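Pesticidal crystal protein Cry4Aa (Bacillus thuringiensis, PDB 2C9K) binds to midgut epithelial cells of insects and lyses them by colloid-osmotic swelling, acting as a mosquito-larvicidal delta-endotoxin. Local coordinates at residues 294-299 with 432-437; 355-360 with 453-458. All blocks are in the same frame, centred on the assembly; numbering follows the deposited sequence.

Interaction 1 of 2, residues 294-299 with 432-437; sequences TWLDSL and HILSFI
L296 of strand 294-299 lies over S435 of strand 432-437, their CA atoms 5.2 Å apart, where the two strands cross at 78° with their axes 6.1 Å apart at closest. The strands belong to different sheets. L296 carries much of the packing. Its CB points toward the other strand, and CG is anti to the backbone N (chi1 -173°). CD2 of L296 meets CD2 of L434 at 3.7 Å, while CD1 rests near the carbonyl oxygen of S435. The same CD2 of L434 also meets CD2 of L299 at 3.7 Å, so one methyl group serves both leucines. L299 then reaches on to I437: its CD2 is 3.9 Å from CD1 of I437, and these two side chains cross at about a right angle. At the other end W295 starts away from strand 432-437, but its six-membered ring comes back. CZ3 of W295 lies 3.9 Å from CD1 of I433. NE1 of W295 is hydrogen-bonded to T323 OG1. One water joins the backbones. It accepts from the N of L296 at 2.8 Å and donates to the O of L434 at 2.8 Å. T294 OG1 is hydrogen-bonded to R288 and S435 OG to E262, so both polar ends have partners outside the two strands. The chemistry is therefore that of a buried, mainly aliphatic interface between sheets, with a water bridging a backbone N-H and a carbonyl that do not meet directly.

Interaction 2 of 2, residues 355-360 with 453-458; sequences FLLNVI and FAWTHS
L357 reaches from strand 355-360 between two aromatic residues of strand 453-457, F453 and W455. The strands run nearly antiparallel, at 163°, but their axes are 10.0 Å apart, so they meet through side chains. CG of L357 sits between the backbone N and the carbonyl carbon (chi1 64°). The two methyl groups then take different partners. CD2 comes to the edge of the W455 indole, near the ring plane, with CH2 of W455 3.3 Å away. CD1 approaches the F453 ring obliquely, 3.9 Å from CE2 of F453. Both aromatic residues share one first torsion, with CG anti to the carbonyl carbon. The six-membered part of the indole extends as far as the backbone of strand 355-360, and CZ3 of W455 lies 4.1 Å from the carbonyl carbon of F355. Farther along, CG1 of V359 meets CZ of F453 at 4.1 Å. The two side chains pass alongside one another, running in opposite senses. F407, on the neighbouring strand 402-407, stacks on F453 and also touches W455. The CB of F355 points away from strand 453-457, and its backbone is what meets W455. F355 with L356 forms a classic beta bulge opposite F379. Face-to-face packing of two antiparallel sheets around aromatic and aliphatic side chains is characteristic of the middle domain of three-domain Cry toxins, the beta-prism.

In the fold
All four segments lie in the middle domain, after the helices of the N-terminal domain. The chain first lays down 294-299, in the sheet of strands 294-303, 313-322, 329-335 and 342-347. It then enters 355-360, in a second four-stranded sheet. Next comes 432-437, which closes interaction 1 across 132 intervening residues, and 453-458 closes interaction 2 across 92. The two loops cross rather than nest. Strands 432-440 and 450-457 are consecutive and paired in the third sheet, with backbone hydrogen bonding between S435 and A454, and probably between F436 and A454. This third sheet thus packs on the first through interaction 1 and on the second through interaction 2, uniting the three sheets of the prism.

Interaction 1 of 2, residues 294-299 with 432-437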
loop_
_atom_site.group_PDB
_atom_site.type_symbol
_atom_site.label_atom_id
_atom_site.label_comp_id
_atom_site.label_asym_id
_atom_site.label_seq_id
_atom_site.Cartn_x
_atom_site.Cartn_y
_atom_site.Cartn_z
ATOM N N THR A 294 -5.767 8.711 8.312
ATOM C CA THR A 294 -5.537 9.434 9.569
ATOM C C THR A 294 -4.057 9.495 9.952
ATOM O O THR A 294 -3.272 8.607 9.616
ATOM C CB THR A 294 -6.302 8.806 10.785
ATOM O OG1 THR A 294 -5.790 7.498 11.066
ATOM C CG2 THR A 294 -7.784 8.719 10.507
ATOM N N TRP A 295 -3.687 10.559 10.657
ATOM C CA TRP A 295 -2.320 10.731 11.127
ATOM C C TRP A 295 -2.309 10.599 12.653
ATOM O O TRP A 295 -3.166 11.146 13.343
ATOM C CB TRP A 295 -1.784 12.090 10.700
ATOM C CG TRP A 295 -1.847 12.297 9.238
ATOM C CD1 TRP A 295 -2.871 12.857 8.524
ATOM C CD2 TRP A 295 -0.842 11.950 8.291
ATOM N NE1 TRP A 295 -2.557 12.888 7.185
ATOM C CE2 TRP A 295 -1.315 12.337 7.017
ATOM C CE3 TRP A 295 0.414 11.351 8.393
ATOM C CZ2 TRP A 295 -0.571 12.143 5.855
ATOM C CZ3 TRP A 295 1.150 11.159 7.237
ATOM C CH2 TRP A 295 0.655 11.556 5.984
ATOM N N LEU A 296 -1.336 9.868 13.174
ATOM C CA LEU A 296 -1.241 9.631 14.606
ATOM C C LEU A 296 -0.704 10.811 15.393
ATOM O O LEU A 296 0.488 11.096 15.329
ATOM C CB LEU A 296 -0.343 8.418 14.853
ATOM C CG LEU A 296 -0.256 7.902 16.287
ATOM C CD1 LEU A 296 -1.661 7.492 16.764
ATOM C CD2 LEU A 296 0.711 6.723 16.343
ATOM N N ASP A 297 -1.568 11.486 16.148
ATOM C CA ASP A 297 -1.138 12.627 16.970
ATOM C C ASP A 297 -0.344 12.188 18.200
ATOM O O ASP A 297 0.739 12.716 18.469
ATOM C CB ASP A 297 -2.336 13.453 17.444
ATOM C CG ASP A 297 -2.870 14.355 16.373
ATOM O OD1 ASP A 297 -2.046 14.831 15.571
ATOM O OD2 ASP A 297 -4.093 14.603 16.334
ATOM N N SER A 298 -0.888 11.228 18.948
ATOM C CA SER A 298 -0.210 10.739 20.144
ATOM C C SER A 298 -0.690 9.369 20.622
ATOM O O SER A 298 -1.795 8.935 20.301
ATOM C CB SER A 298 -0.375 11.750 21.284
ATOM O OG SER A 298 -1.746 11.946 21.603
ATOM N N LEU A 299 0.168 8.701 21.390
ATOM C CA LEU A 299 -0.121 7.396 21.977
ATOM C C LEU A 299 -0.296 7.616 23.483
ATOM O O LEU A 299 0.557 8.202 24.138
ATOM C CB LEU A 299 1.036 6.440 21.699
ATOM C CG LEU A 299 0.835 5.412 20.585
ATOM C CD1 LEU A 299 -0.104 5.951 19.529
ATOM C CD2 LEU A 299 2.189 5.045 19.991
ATOM N N HIS A 432 7.387 2.755 6.036
ATOM C CA HIS A 432 6.108 2.861 6.727
ATOM C C HIS A 432 6.242 3.624 8.028
ATOM O O HIS A 432 7.327 3.709 8.590
ATOM C CB HIS A 432 5.530 1.468 7.018
ATOM C CG HIS A 432 5.052 0.732 5.801
ATOM N ND1 HIS A 432 5.909 0.226 4.847
ATOM C CD2 HIS A 432 3.803 0.386 5.404
ATOM C CE1 HIS A 432 5.211 -0.401 3.918
ATOM N NE2 HIS A 432 3.931 -0.320 4.233
ATOM N N ILE A 433 5.128 4.185 8.491
ATOM C CA ILE A 433 5.074 4.935 9.744
ATOM C C ILE A 433 3.909 4.402 10.582
ATOM O O ILE A 433 2.891 3.964 10.033
ATOM C CB ILE A 433 4.825 6.447 9.505
ATOM C CG1 ILE A 433 3.404 6.660 8.964
ATOM C CG2 ILE A 433 5.894 7.017 8.564
ATOM C CD1 ILE A 433 2.998 8.114 8.881
ATOM N N LEU A 434 4.043 4.445 11.902
ATOM C CA LEU A 434 2.979 3.952 12.774
ATOM C C LEU A 434 1.726 4.792 12.568
ATOM O O LEU A 434 1.813 6.007 12.427
ATOM C CB LEU A 434 3.402 4.013 14.247
ATOM C CG LEU A 434 2.372 3.314 15.140
ATOM C CD1 LEU A 434 2.414 1.821 14.861
ATOM C CD2 LEU A 434 2.648 3.592 16.603
ATOM N N SER A 435 0.558 4.171 12.561
ATOM C CA SER A 435 -0.648 4.952 12.351
ATOM C C SER A 435 -1.729 4.720 13.389
ATOM O O SER A 435 -2.636 5.531 13.525
ATOM C CB SER A 435 -1.216 4.670 10.960
ATOM O OG SER A 435 -1.670 3.337 10.855
ATOM N N PHE A 436 -1.616 3.626 14.134
ATOM C CA PHE A 436 -2.632 3.274 15.126
ATOM C C PHE A 436 -2.239 2.009 15.904
ATOM O O PHE A 436 -1.450 1.191 15.422
ATOM C CB PHE A 436 -3.943 2.993 14.390
ATOM C CG PHE A 436 -5.178 3.279 15.187
ATOM C CD1 PHE A 436 -5.616 4.591 15.363
ATOM C CD2 PHE A 436 -5.942 2.237 15.704
ATOM C CE1 PHE A 436 -6.801 4.861 16.035
ATOM C CE2 PHE A 436 -7.134 2.498 16.380
ATOM C CZ PHE A 436 -7.565 3.814 16.544
ATOM N N ILE A 437 -2.798 1.852 17.103
ATOM C CA ILE A 437 -2.552 0.660 17.918
ATOM C C ILE A 437 -3.864 0.189 18.542
ATOM O O ILE A 437 -4.362 0.829 19.459
ATOM C CB ILE A 437 -1.560 0.919 19.057
ATOM C CG1 ILE A 437 -0.167 1.202 18.496
ATOM C CG2 ILE A 437 -1.500 -0.295 19.960
ATOM C CD1 ILE A 437 0.892 1.416 19.571
HETATM O O HOH W 1 0.264 8.176 11.699
#

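Interaction 2 of 2, residues 355-360 with 453-458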
loop_
_atom_site.group_PDB
_atom_site.type_symbol
_atom_site.label_atom_id
_atom_site.label_comp_id
_atom_site.label_asym_id
_atom_site.label_seq_id
_atom_site.Cartn_x
_atom_site.Cartn_y
_atom_site.Cartn_z
ATOM N N PHE A 355 8.799 5.199 12.925
ATOM C CA PHE A 355 9.101 4.279 11.833
ATOM C C PHE A 355 9.618 2.930 12.304
ATOM O O PHE A 355 9.810 2.012 11.504
ATOM C CB PHE A 355 10.110 4.915 10.882
ATOM C CG PHE A 355 11.492 5.038 11.456
ATOM C CD1 PHE A 355 12.315 3.919 11.577
ATOM C CD2 PHE A 355 11.982 6.269 11.858
ATOM C CE1 PHE A 355 13.613 4.027 12.089
ATOM C CE2 PHE A 355 13.276 6.389 12.373
ATOM C CZ PHE A 355 14.093 5.263 12.486
ATOM N N LEU A 356 9.854 2.819 13.604
ATOM C CA LEU A 356 10.333 1.579 14.197
ATOM C C LEU A 356 10.166 1.675 15.702
ATOM O O LEU A 356 10.407 2.729 16.290
ATOM C CB LEU A 356 11.813 1.365 13.875
ATOM C CG LEU A 356 12.462 0.080 14.405
ATOM C CD1 LEU A 356 11.902 -1.133 13.668
ATOM C CD2 LEU A 356 13.956 0.147 14.207
ATOM N N LEU A 357 9.720 0.599 16.335
ATOM C CA LEU A 357 9.607 0.641 17.780
ATOM C C LEU A 357 9.968 -0.676 18.410
ATOM O O LEU A 357 9.992 -1.719 17.752
ATOM C CB LEU A 357 8.221 1.083 18.249
ATOM C CG LEU A 357 6.988 0.256 17.961
ATOM C CD1 LEU A 357 5.900 0.633 18.965
ATOM C CD2 LEU A 357 6.531 0.511 16.537
ATOM N N ASN A 358 10.273 -0.601 19.698
ATOM C CA ASN A 358 10.680 -1.752 20.476
ATOM C C ASN A 358 9.685 -1.896 21.601
ATOM O O ASN A 358 9.426 -0.932 22.309
ATOM C CB ASN A 358 12.069 -1.490 21.051
ATOM C CG ASN A 358 12.718 -2.730 21.602
ATOM O OD1 ASN A 358 12.193 -3.374 22.514
ATOM N ND2 ASN A 358 13.877 -3.074 21.052
ATOM N N VAL A 359 9.113 -3.080 21.768
ATOM C CA VAL A 359 8.154 -3.267 22.849
ATOM C C VAL A 359 8.547 -4.396 23.798
ATOM O O VAL A 359 9.020 -5.453 23.367
ATOM C CB VAL A 359 6.726 -3.537 22.308
ATOM C CG1 VAL A 359 6.373 -2.506 21.251
ATOM C CG2 VAL A 359 6.627 -4.932 21.746
ATOM N N ILE A 360 8.375 -4.135 25.092
ATOM C CA ILE A 360 8.658 -5.110 26.135
ATOM C C ILE A 360 7.335 -5.380 26.834
ATOM O O ILE A 360 6.756 -4.494 27.460
ATOM C CB ILE A 360 9.661 -4.594 27.200
ATOM C CG1 ILE A 360 11.030 -4.316 26.569
ATOM C CG2 ILE A 360 9.809 -5.630 28.313
ATOM C CD1 ILE A 360 11.059 -3.093 25.668
ATOM N N PHE A 453 -0.266 -3.365 15.450
ATOM C CA PHE A 453 0.313 -2.068 15.154
ATOM C C PHE A 453 0.026 -1.758 13.694
ATOM O O PHE A 453 0.435 -2.495 12.805
ATOM C CB PHE A 453 1.817 -2.097 15.440
ATOM C CG PHE A 453 2.148 -2.386 16.887
ATOM C CD1 PHE A 453 2.038 -3.677 17.400
ATOM C CD2 PHE A 453 2.500 -1.350 17.756
ATOM C CE1 PHE A 453 2.265 -3.933 18.753
ATOM C CE2 PHE A 453 2.729 -1.597 19.109
ATOM C CZ PHE A 453 2.610 -2.889 19.607
ATOM N N ALA A 454 -0.720 -0.683 13.466
ATOM C CA ALA A 454 -1.094 -0.259 12.122
ATOM C C ALA A 454 0.037 0.534 11.489
ATOM O O ALA A 454 0.688 1.332 12.154
ATOM C CB ALA A 454 -2.345 0.590 12.182
ATOM N N TRP A 455 0.259 0.315 10.202
ATOM C CA TRP A 455 1.313 1.001 9.478
ATOM C C TRP A 455 0.819 1.497 8.132
ATOM O O TRP A 455 0.225 0.746 7.374
ATOM C CB TRP A 455 2.501 0.056 9.254
ATOM C CG TRP A 455 3.120 -0.461 10.516
ATOM C CD1 TRP A 455 2.830 -1.626 11.154
ATOM C CD2 TRP A 455 4.111 0.201 11.316
ATOM N NE1 TRP A 455 3.575 -1.734 12.304
ATOM C CE2 TRP A 455 4.369 -0.624 12.427
ATOM C CE3 TRP A 455 4.804 1.414 11.198
ATOM C CZ2 TRP A 455 5.290 -0.280 13.416
ATOM C CZ3 TRP A 455 5.723 1.755 12.182
ATOM C CH2 TRP A 455 5.956 0.911 13.275
ATOM N N THR A 456 1.062 2.767 7.840
ATOM C CA THR A 456 0.663 3.333 6.562
ATOM C C THR A 456 1.925 3.606 5.749
ATOM O O THR A 456 3.010 3.756 6.318
ATOM C CB THR A 456 -0.139 4.632 6.748
ATOM O OG1 THR A 456 0.557 5.511 7.640
ATOM C CG2 THR A 456 -1.508 4.319 7.308
ATOM N N HIS A 457 1.798 3.662 4.427
ATOM C CA HIS A 457 2.969 3.898 3.584
ATOM C C HIS A 457 3.509 5.324 3.717
ATOM O O HIS A 457 2.748 6.292 3.618
ATOM C CB HIS A 457 2.637 3.624 2.123
ATOM C CG HIS A 457 3.846 3.386 1.280
ATOM N ND1 HIS A 457 4.394 2.134 1.105
ATOM C CD2 HIS A 457 4.649 4.245 0.614
ATOM C CE1 HIS A 457 5.483 2.233 0.366
ATOM N NE2 HIS A 457 5.660 3.504 0.055
ATOM N N SER A 458 4.819 5.456 3.915
ATOM C CA SER A 458 5.431 6.774 4.082
ATOM C C SER A 458 5.454 7.624 2.815
ATOM O O SER A 458 6.126 8.654 2.760
ATOM C CB SER A 458 6.853 6.637 4.630
ATOM O OG SER A 458 7.723 6.080 3.668
#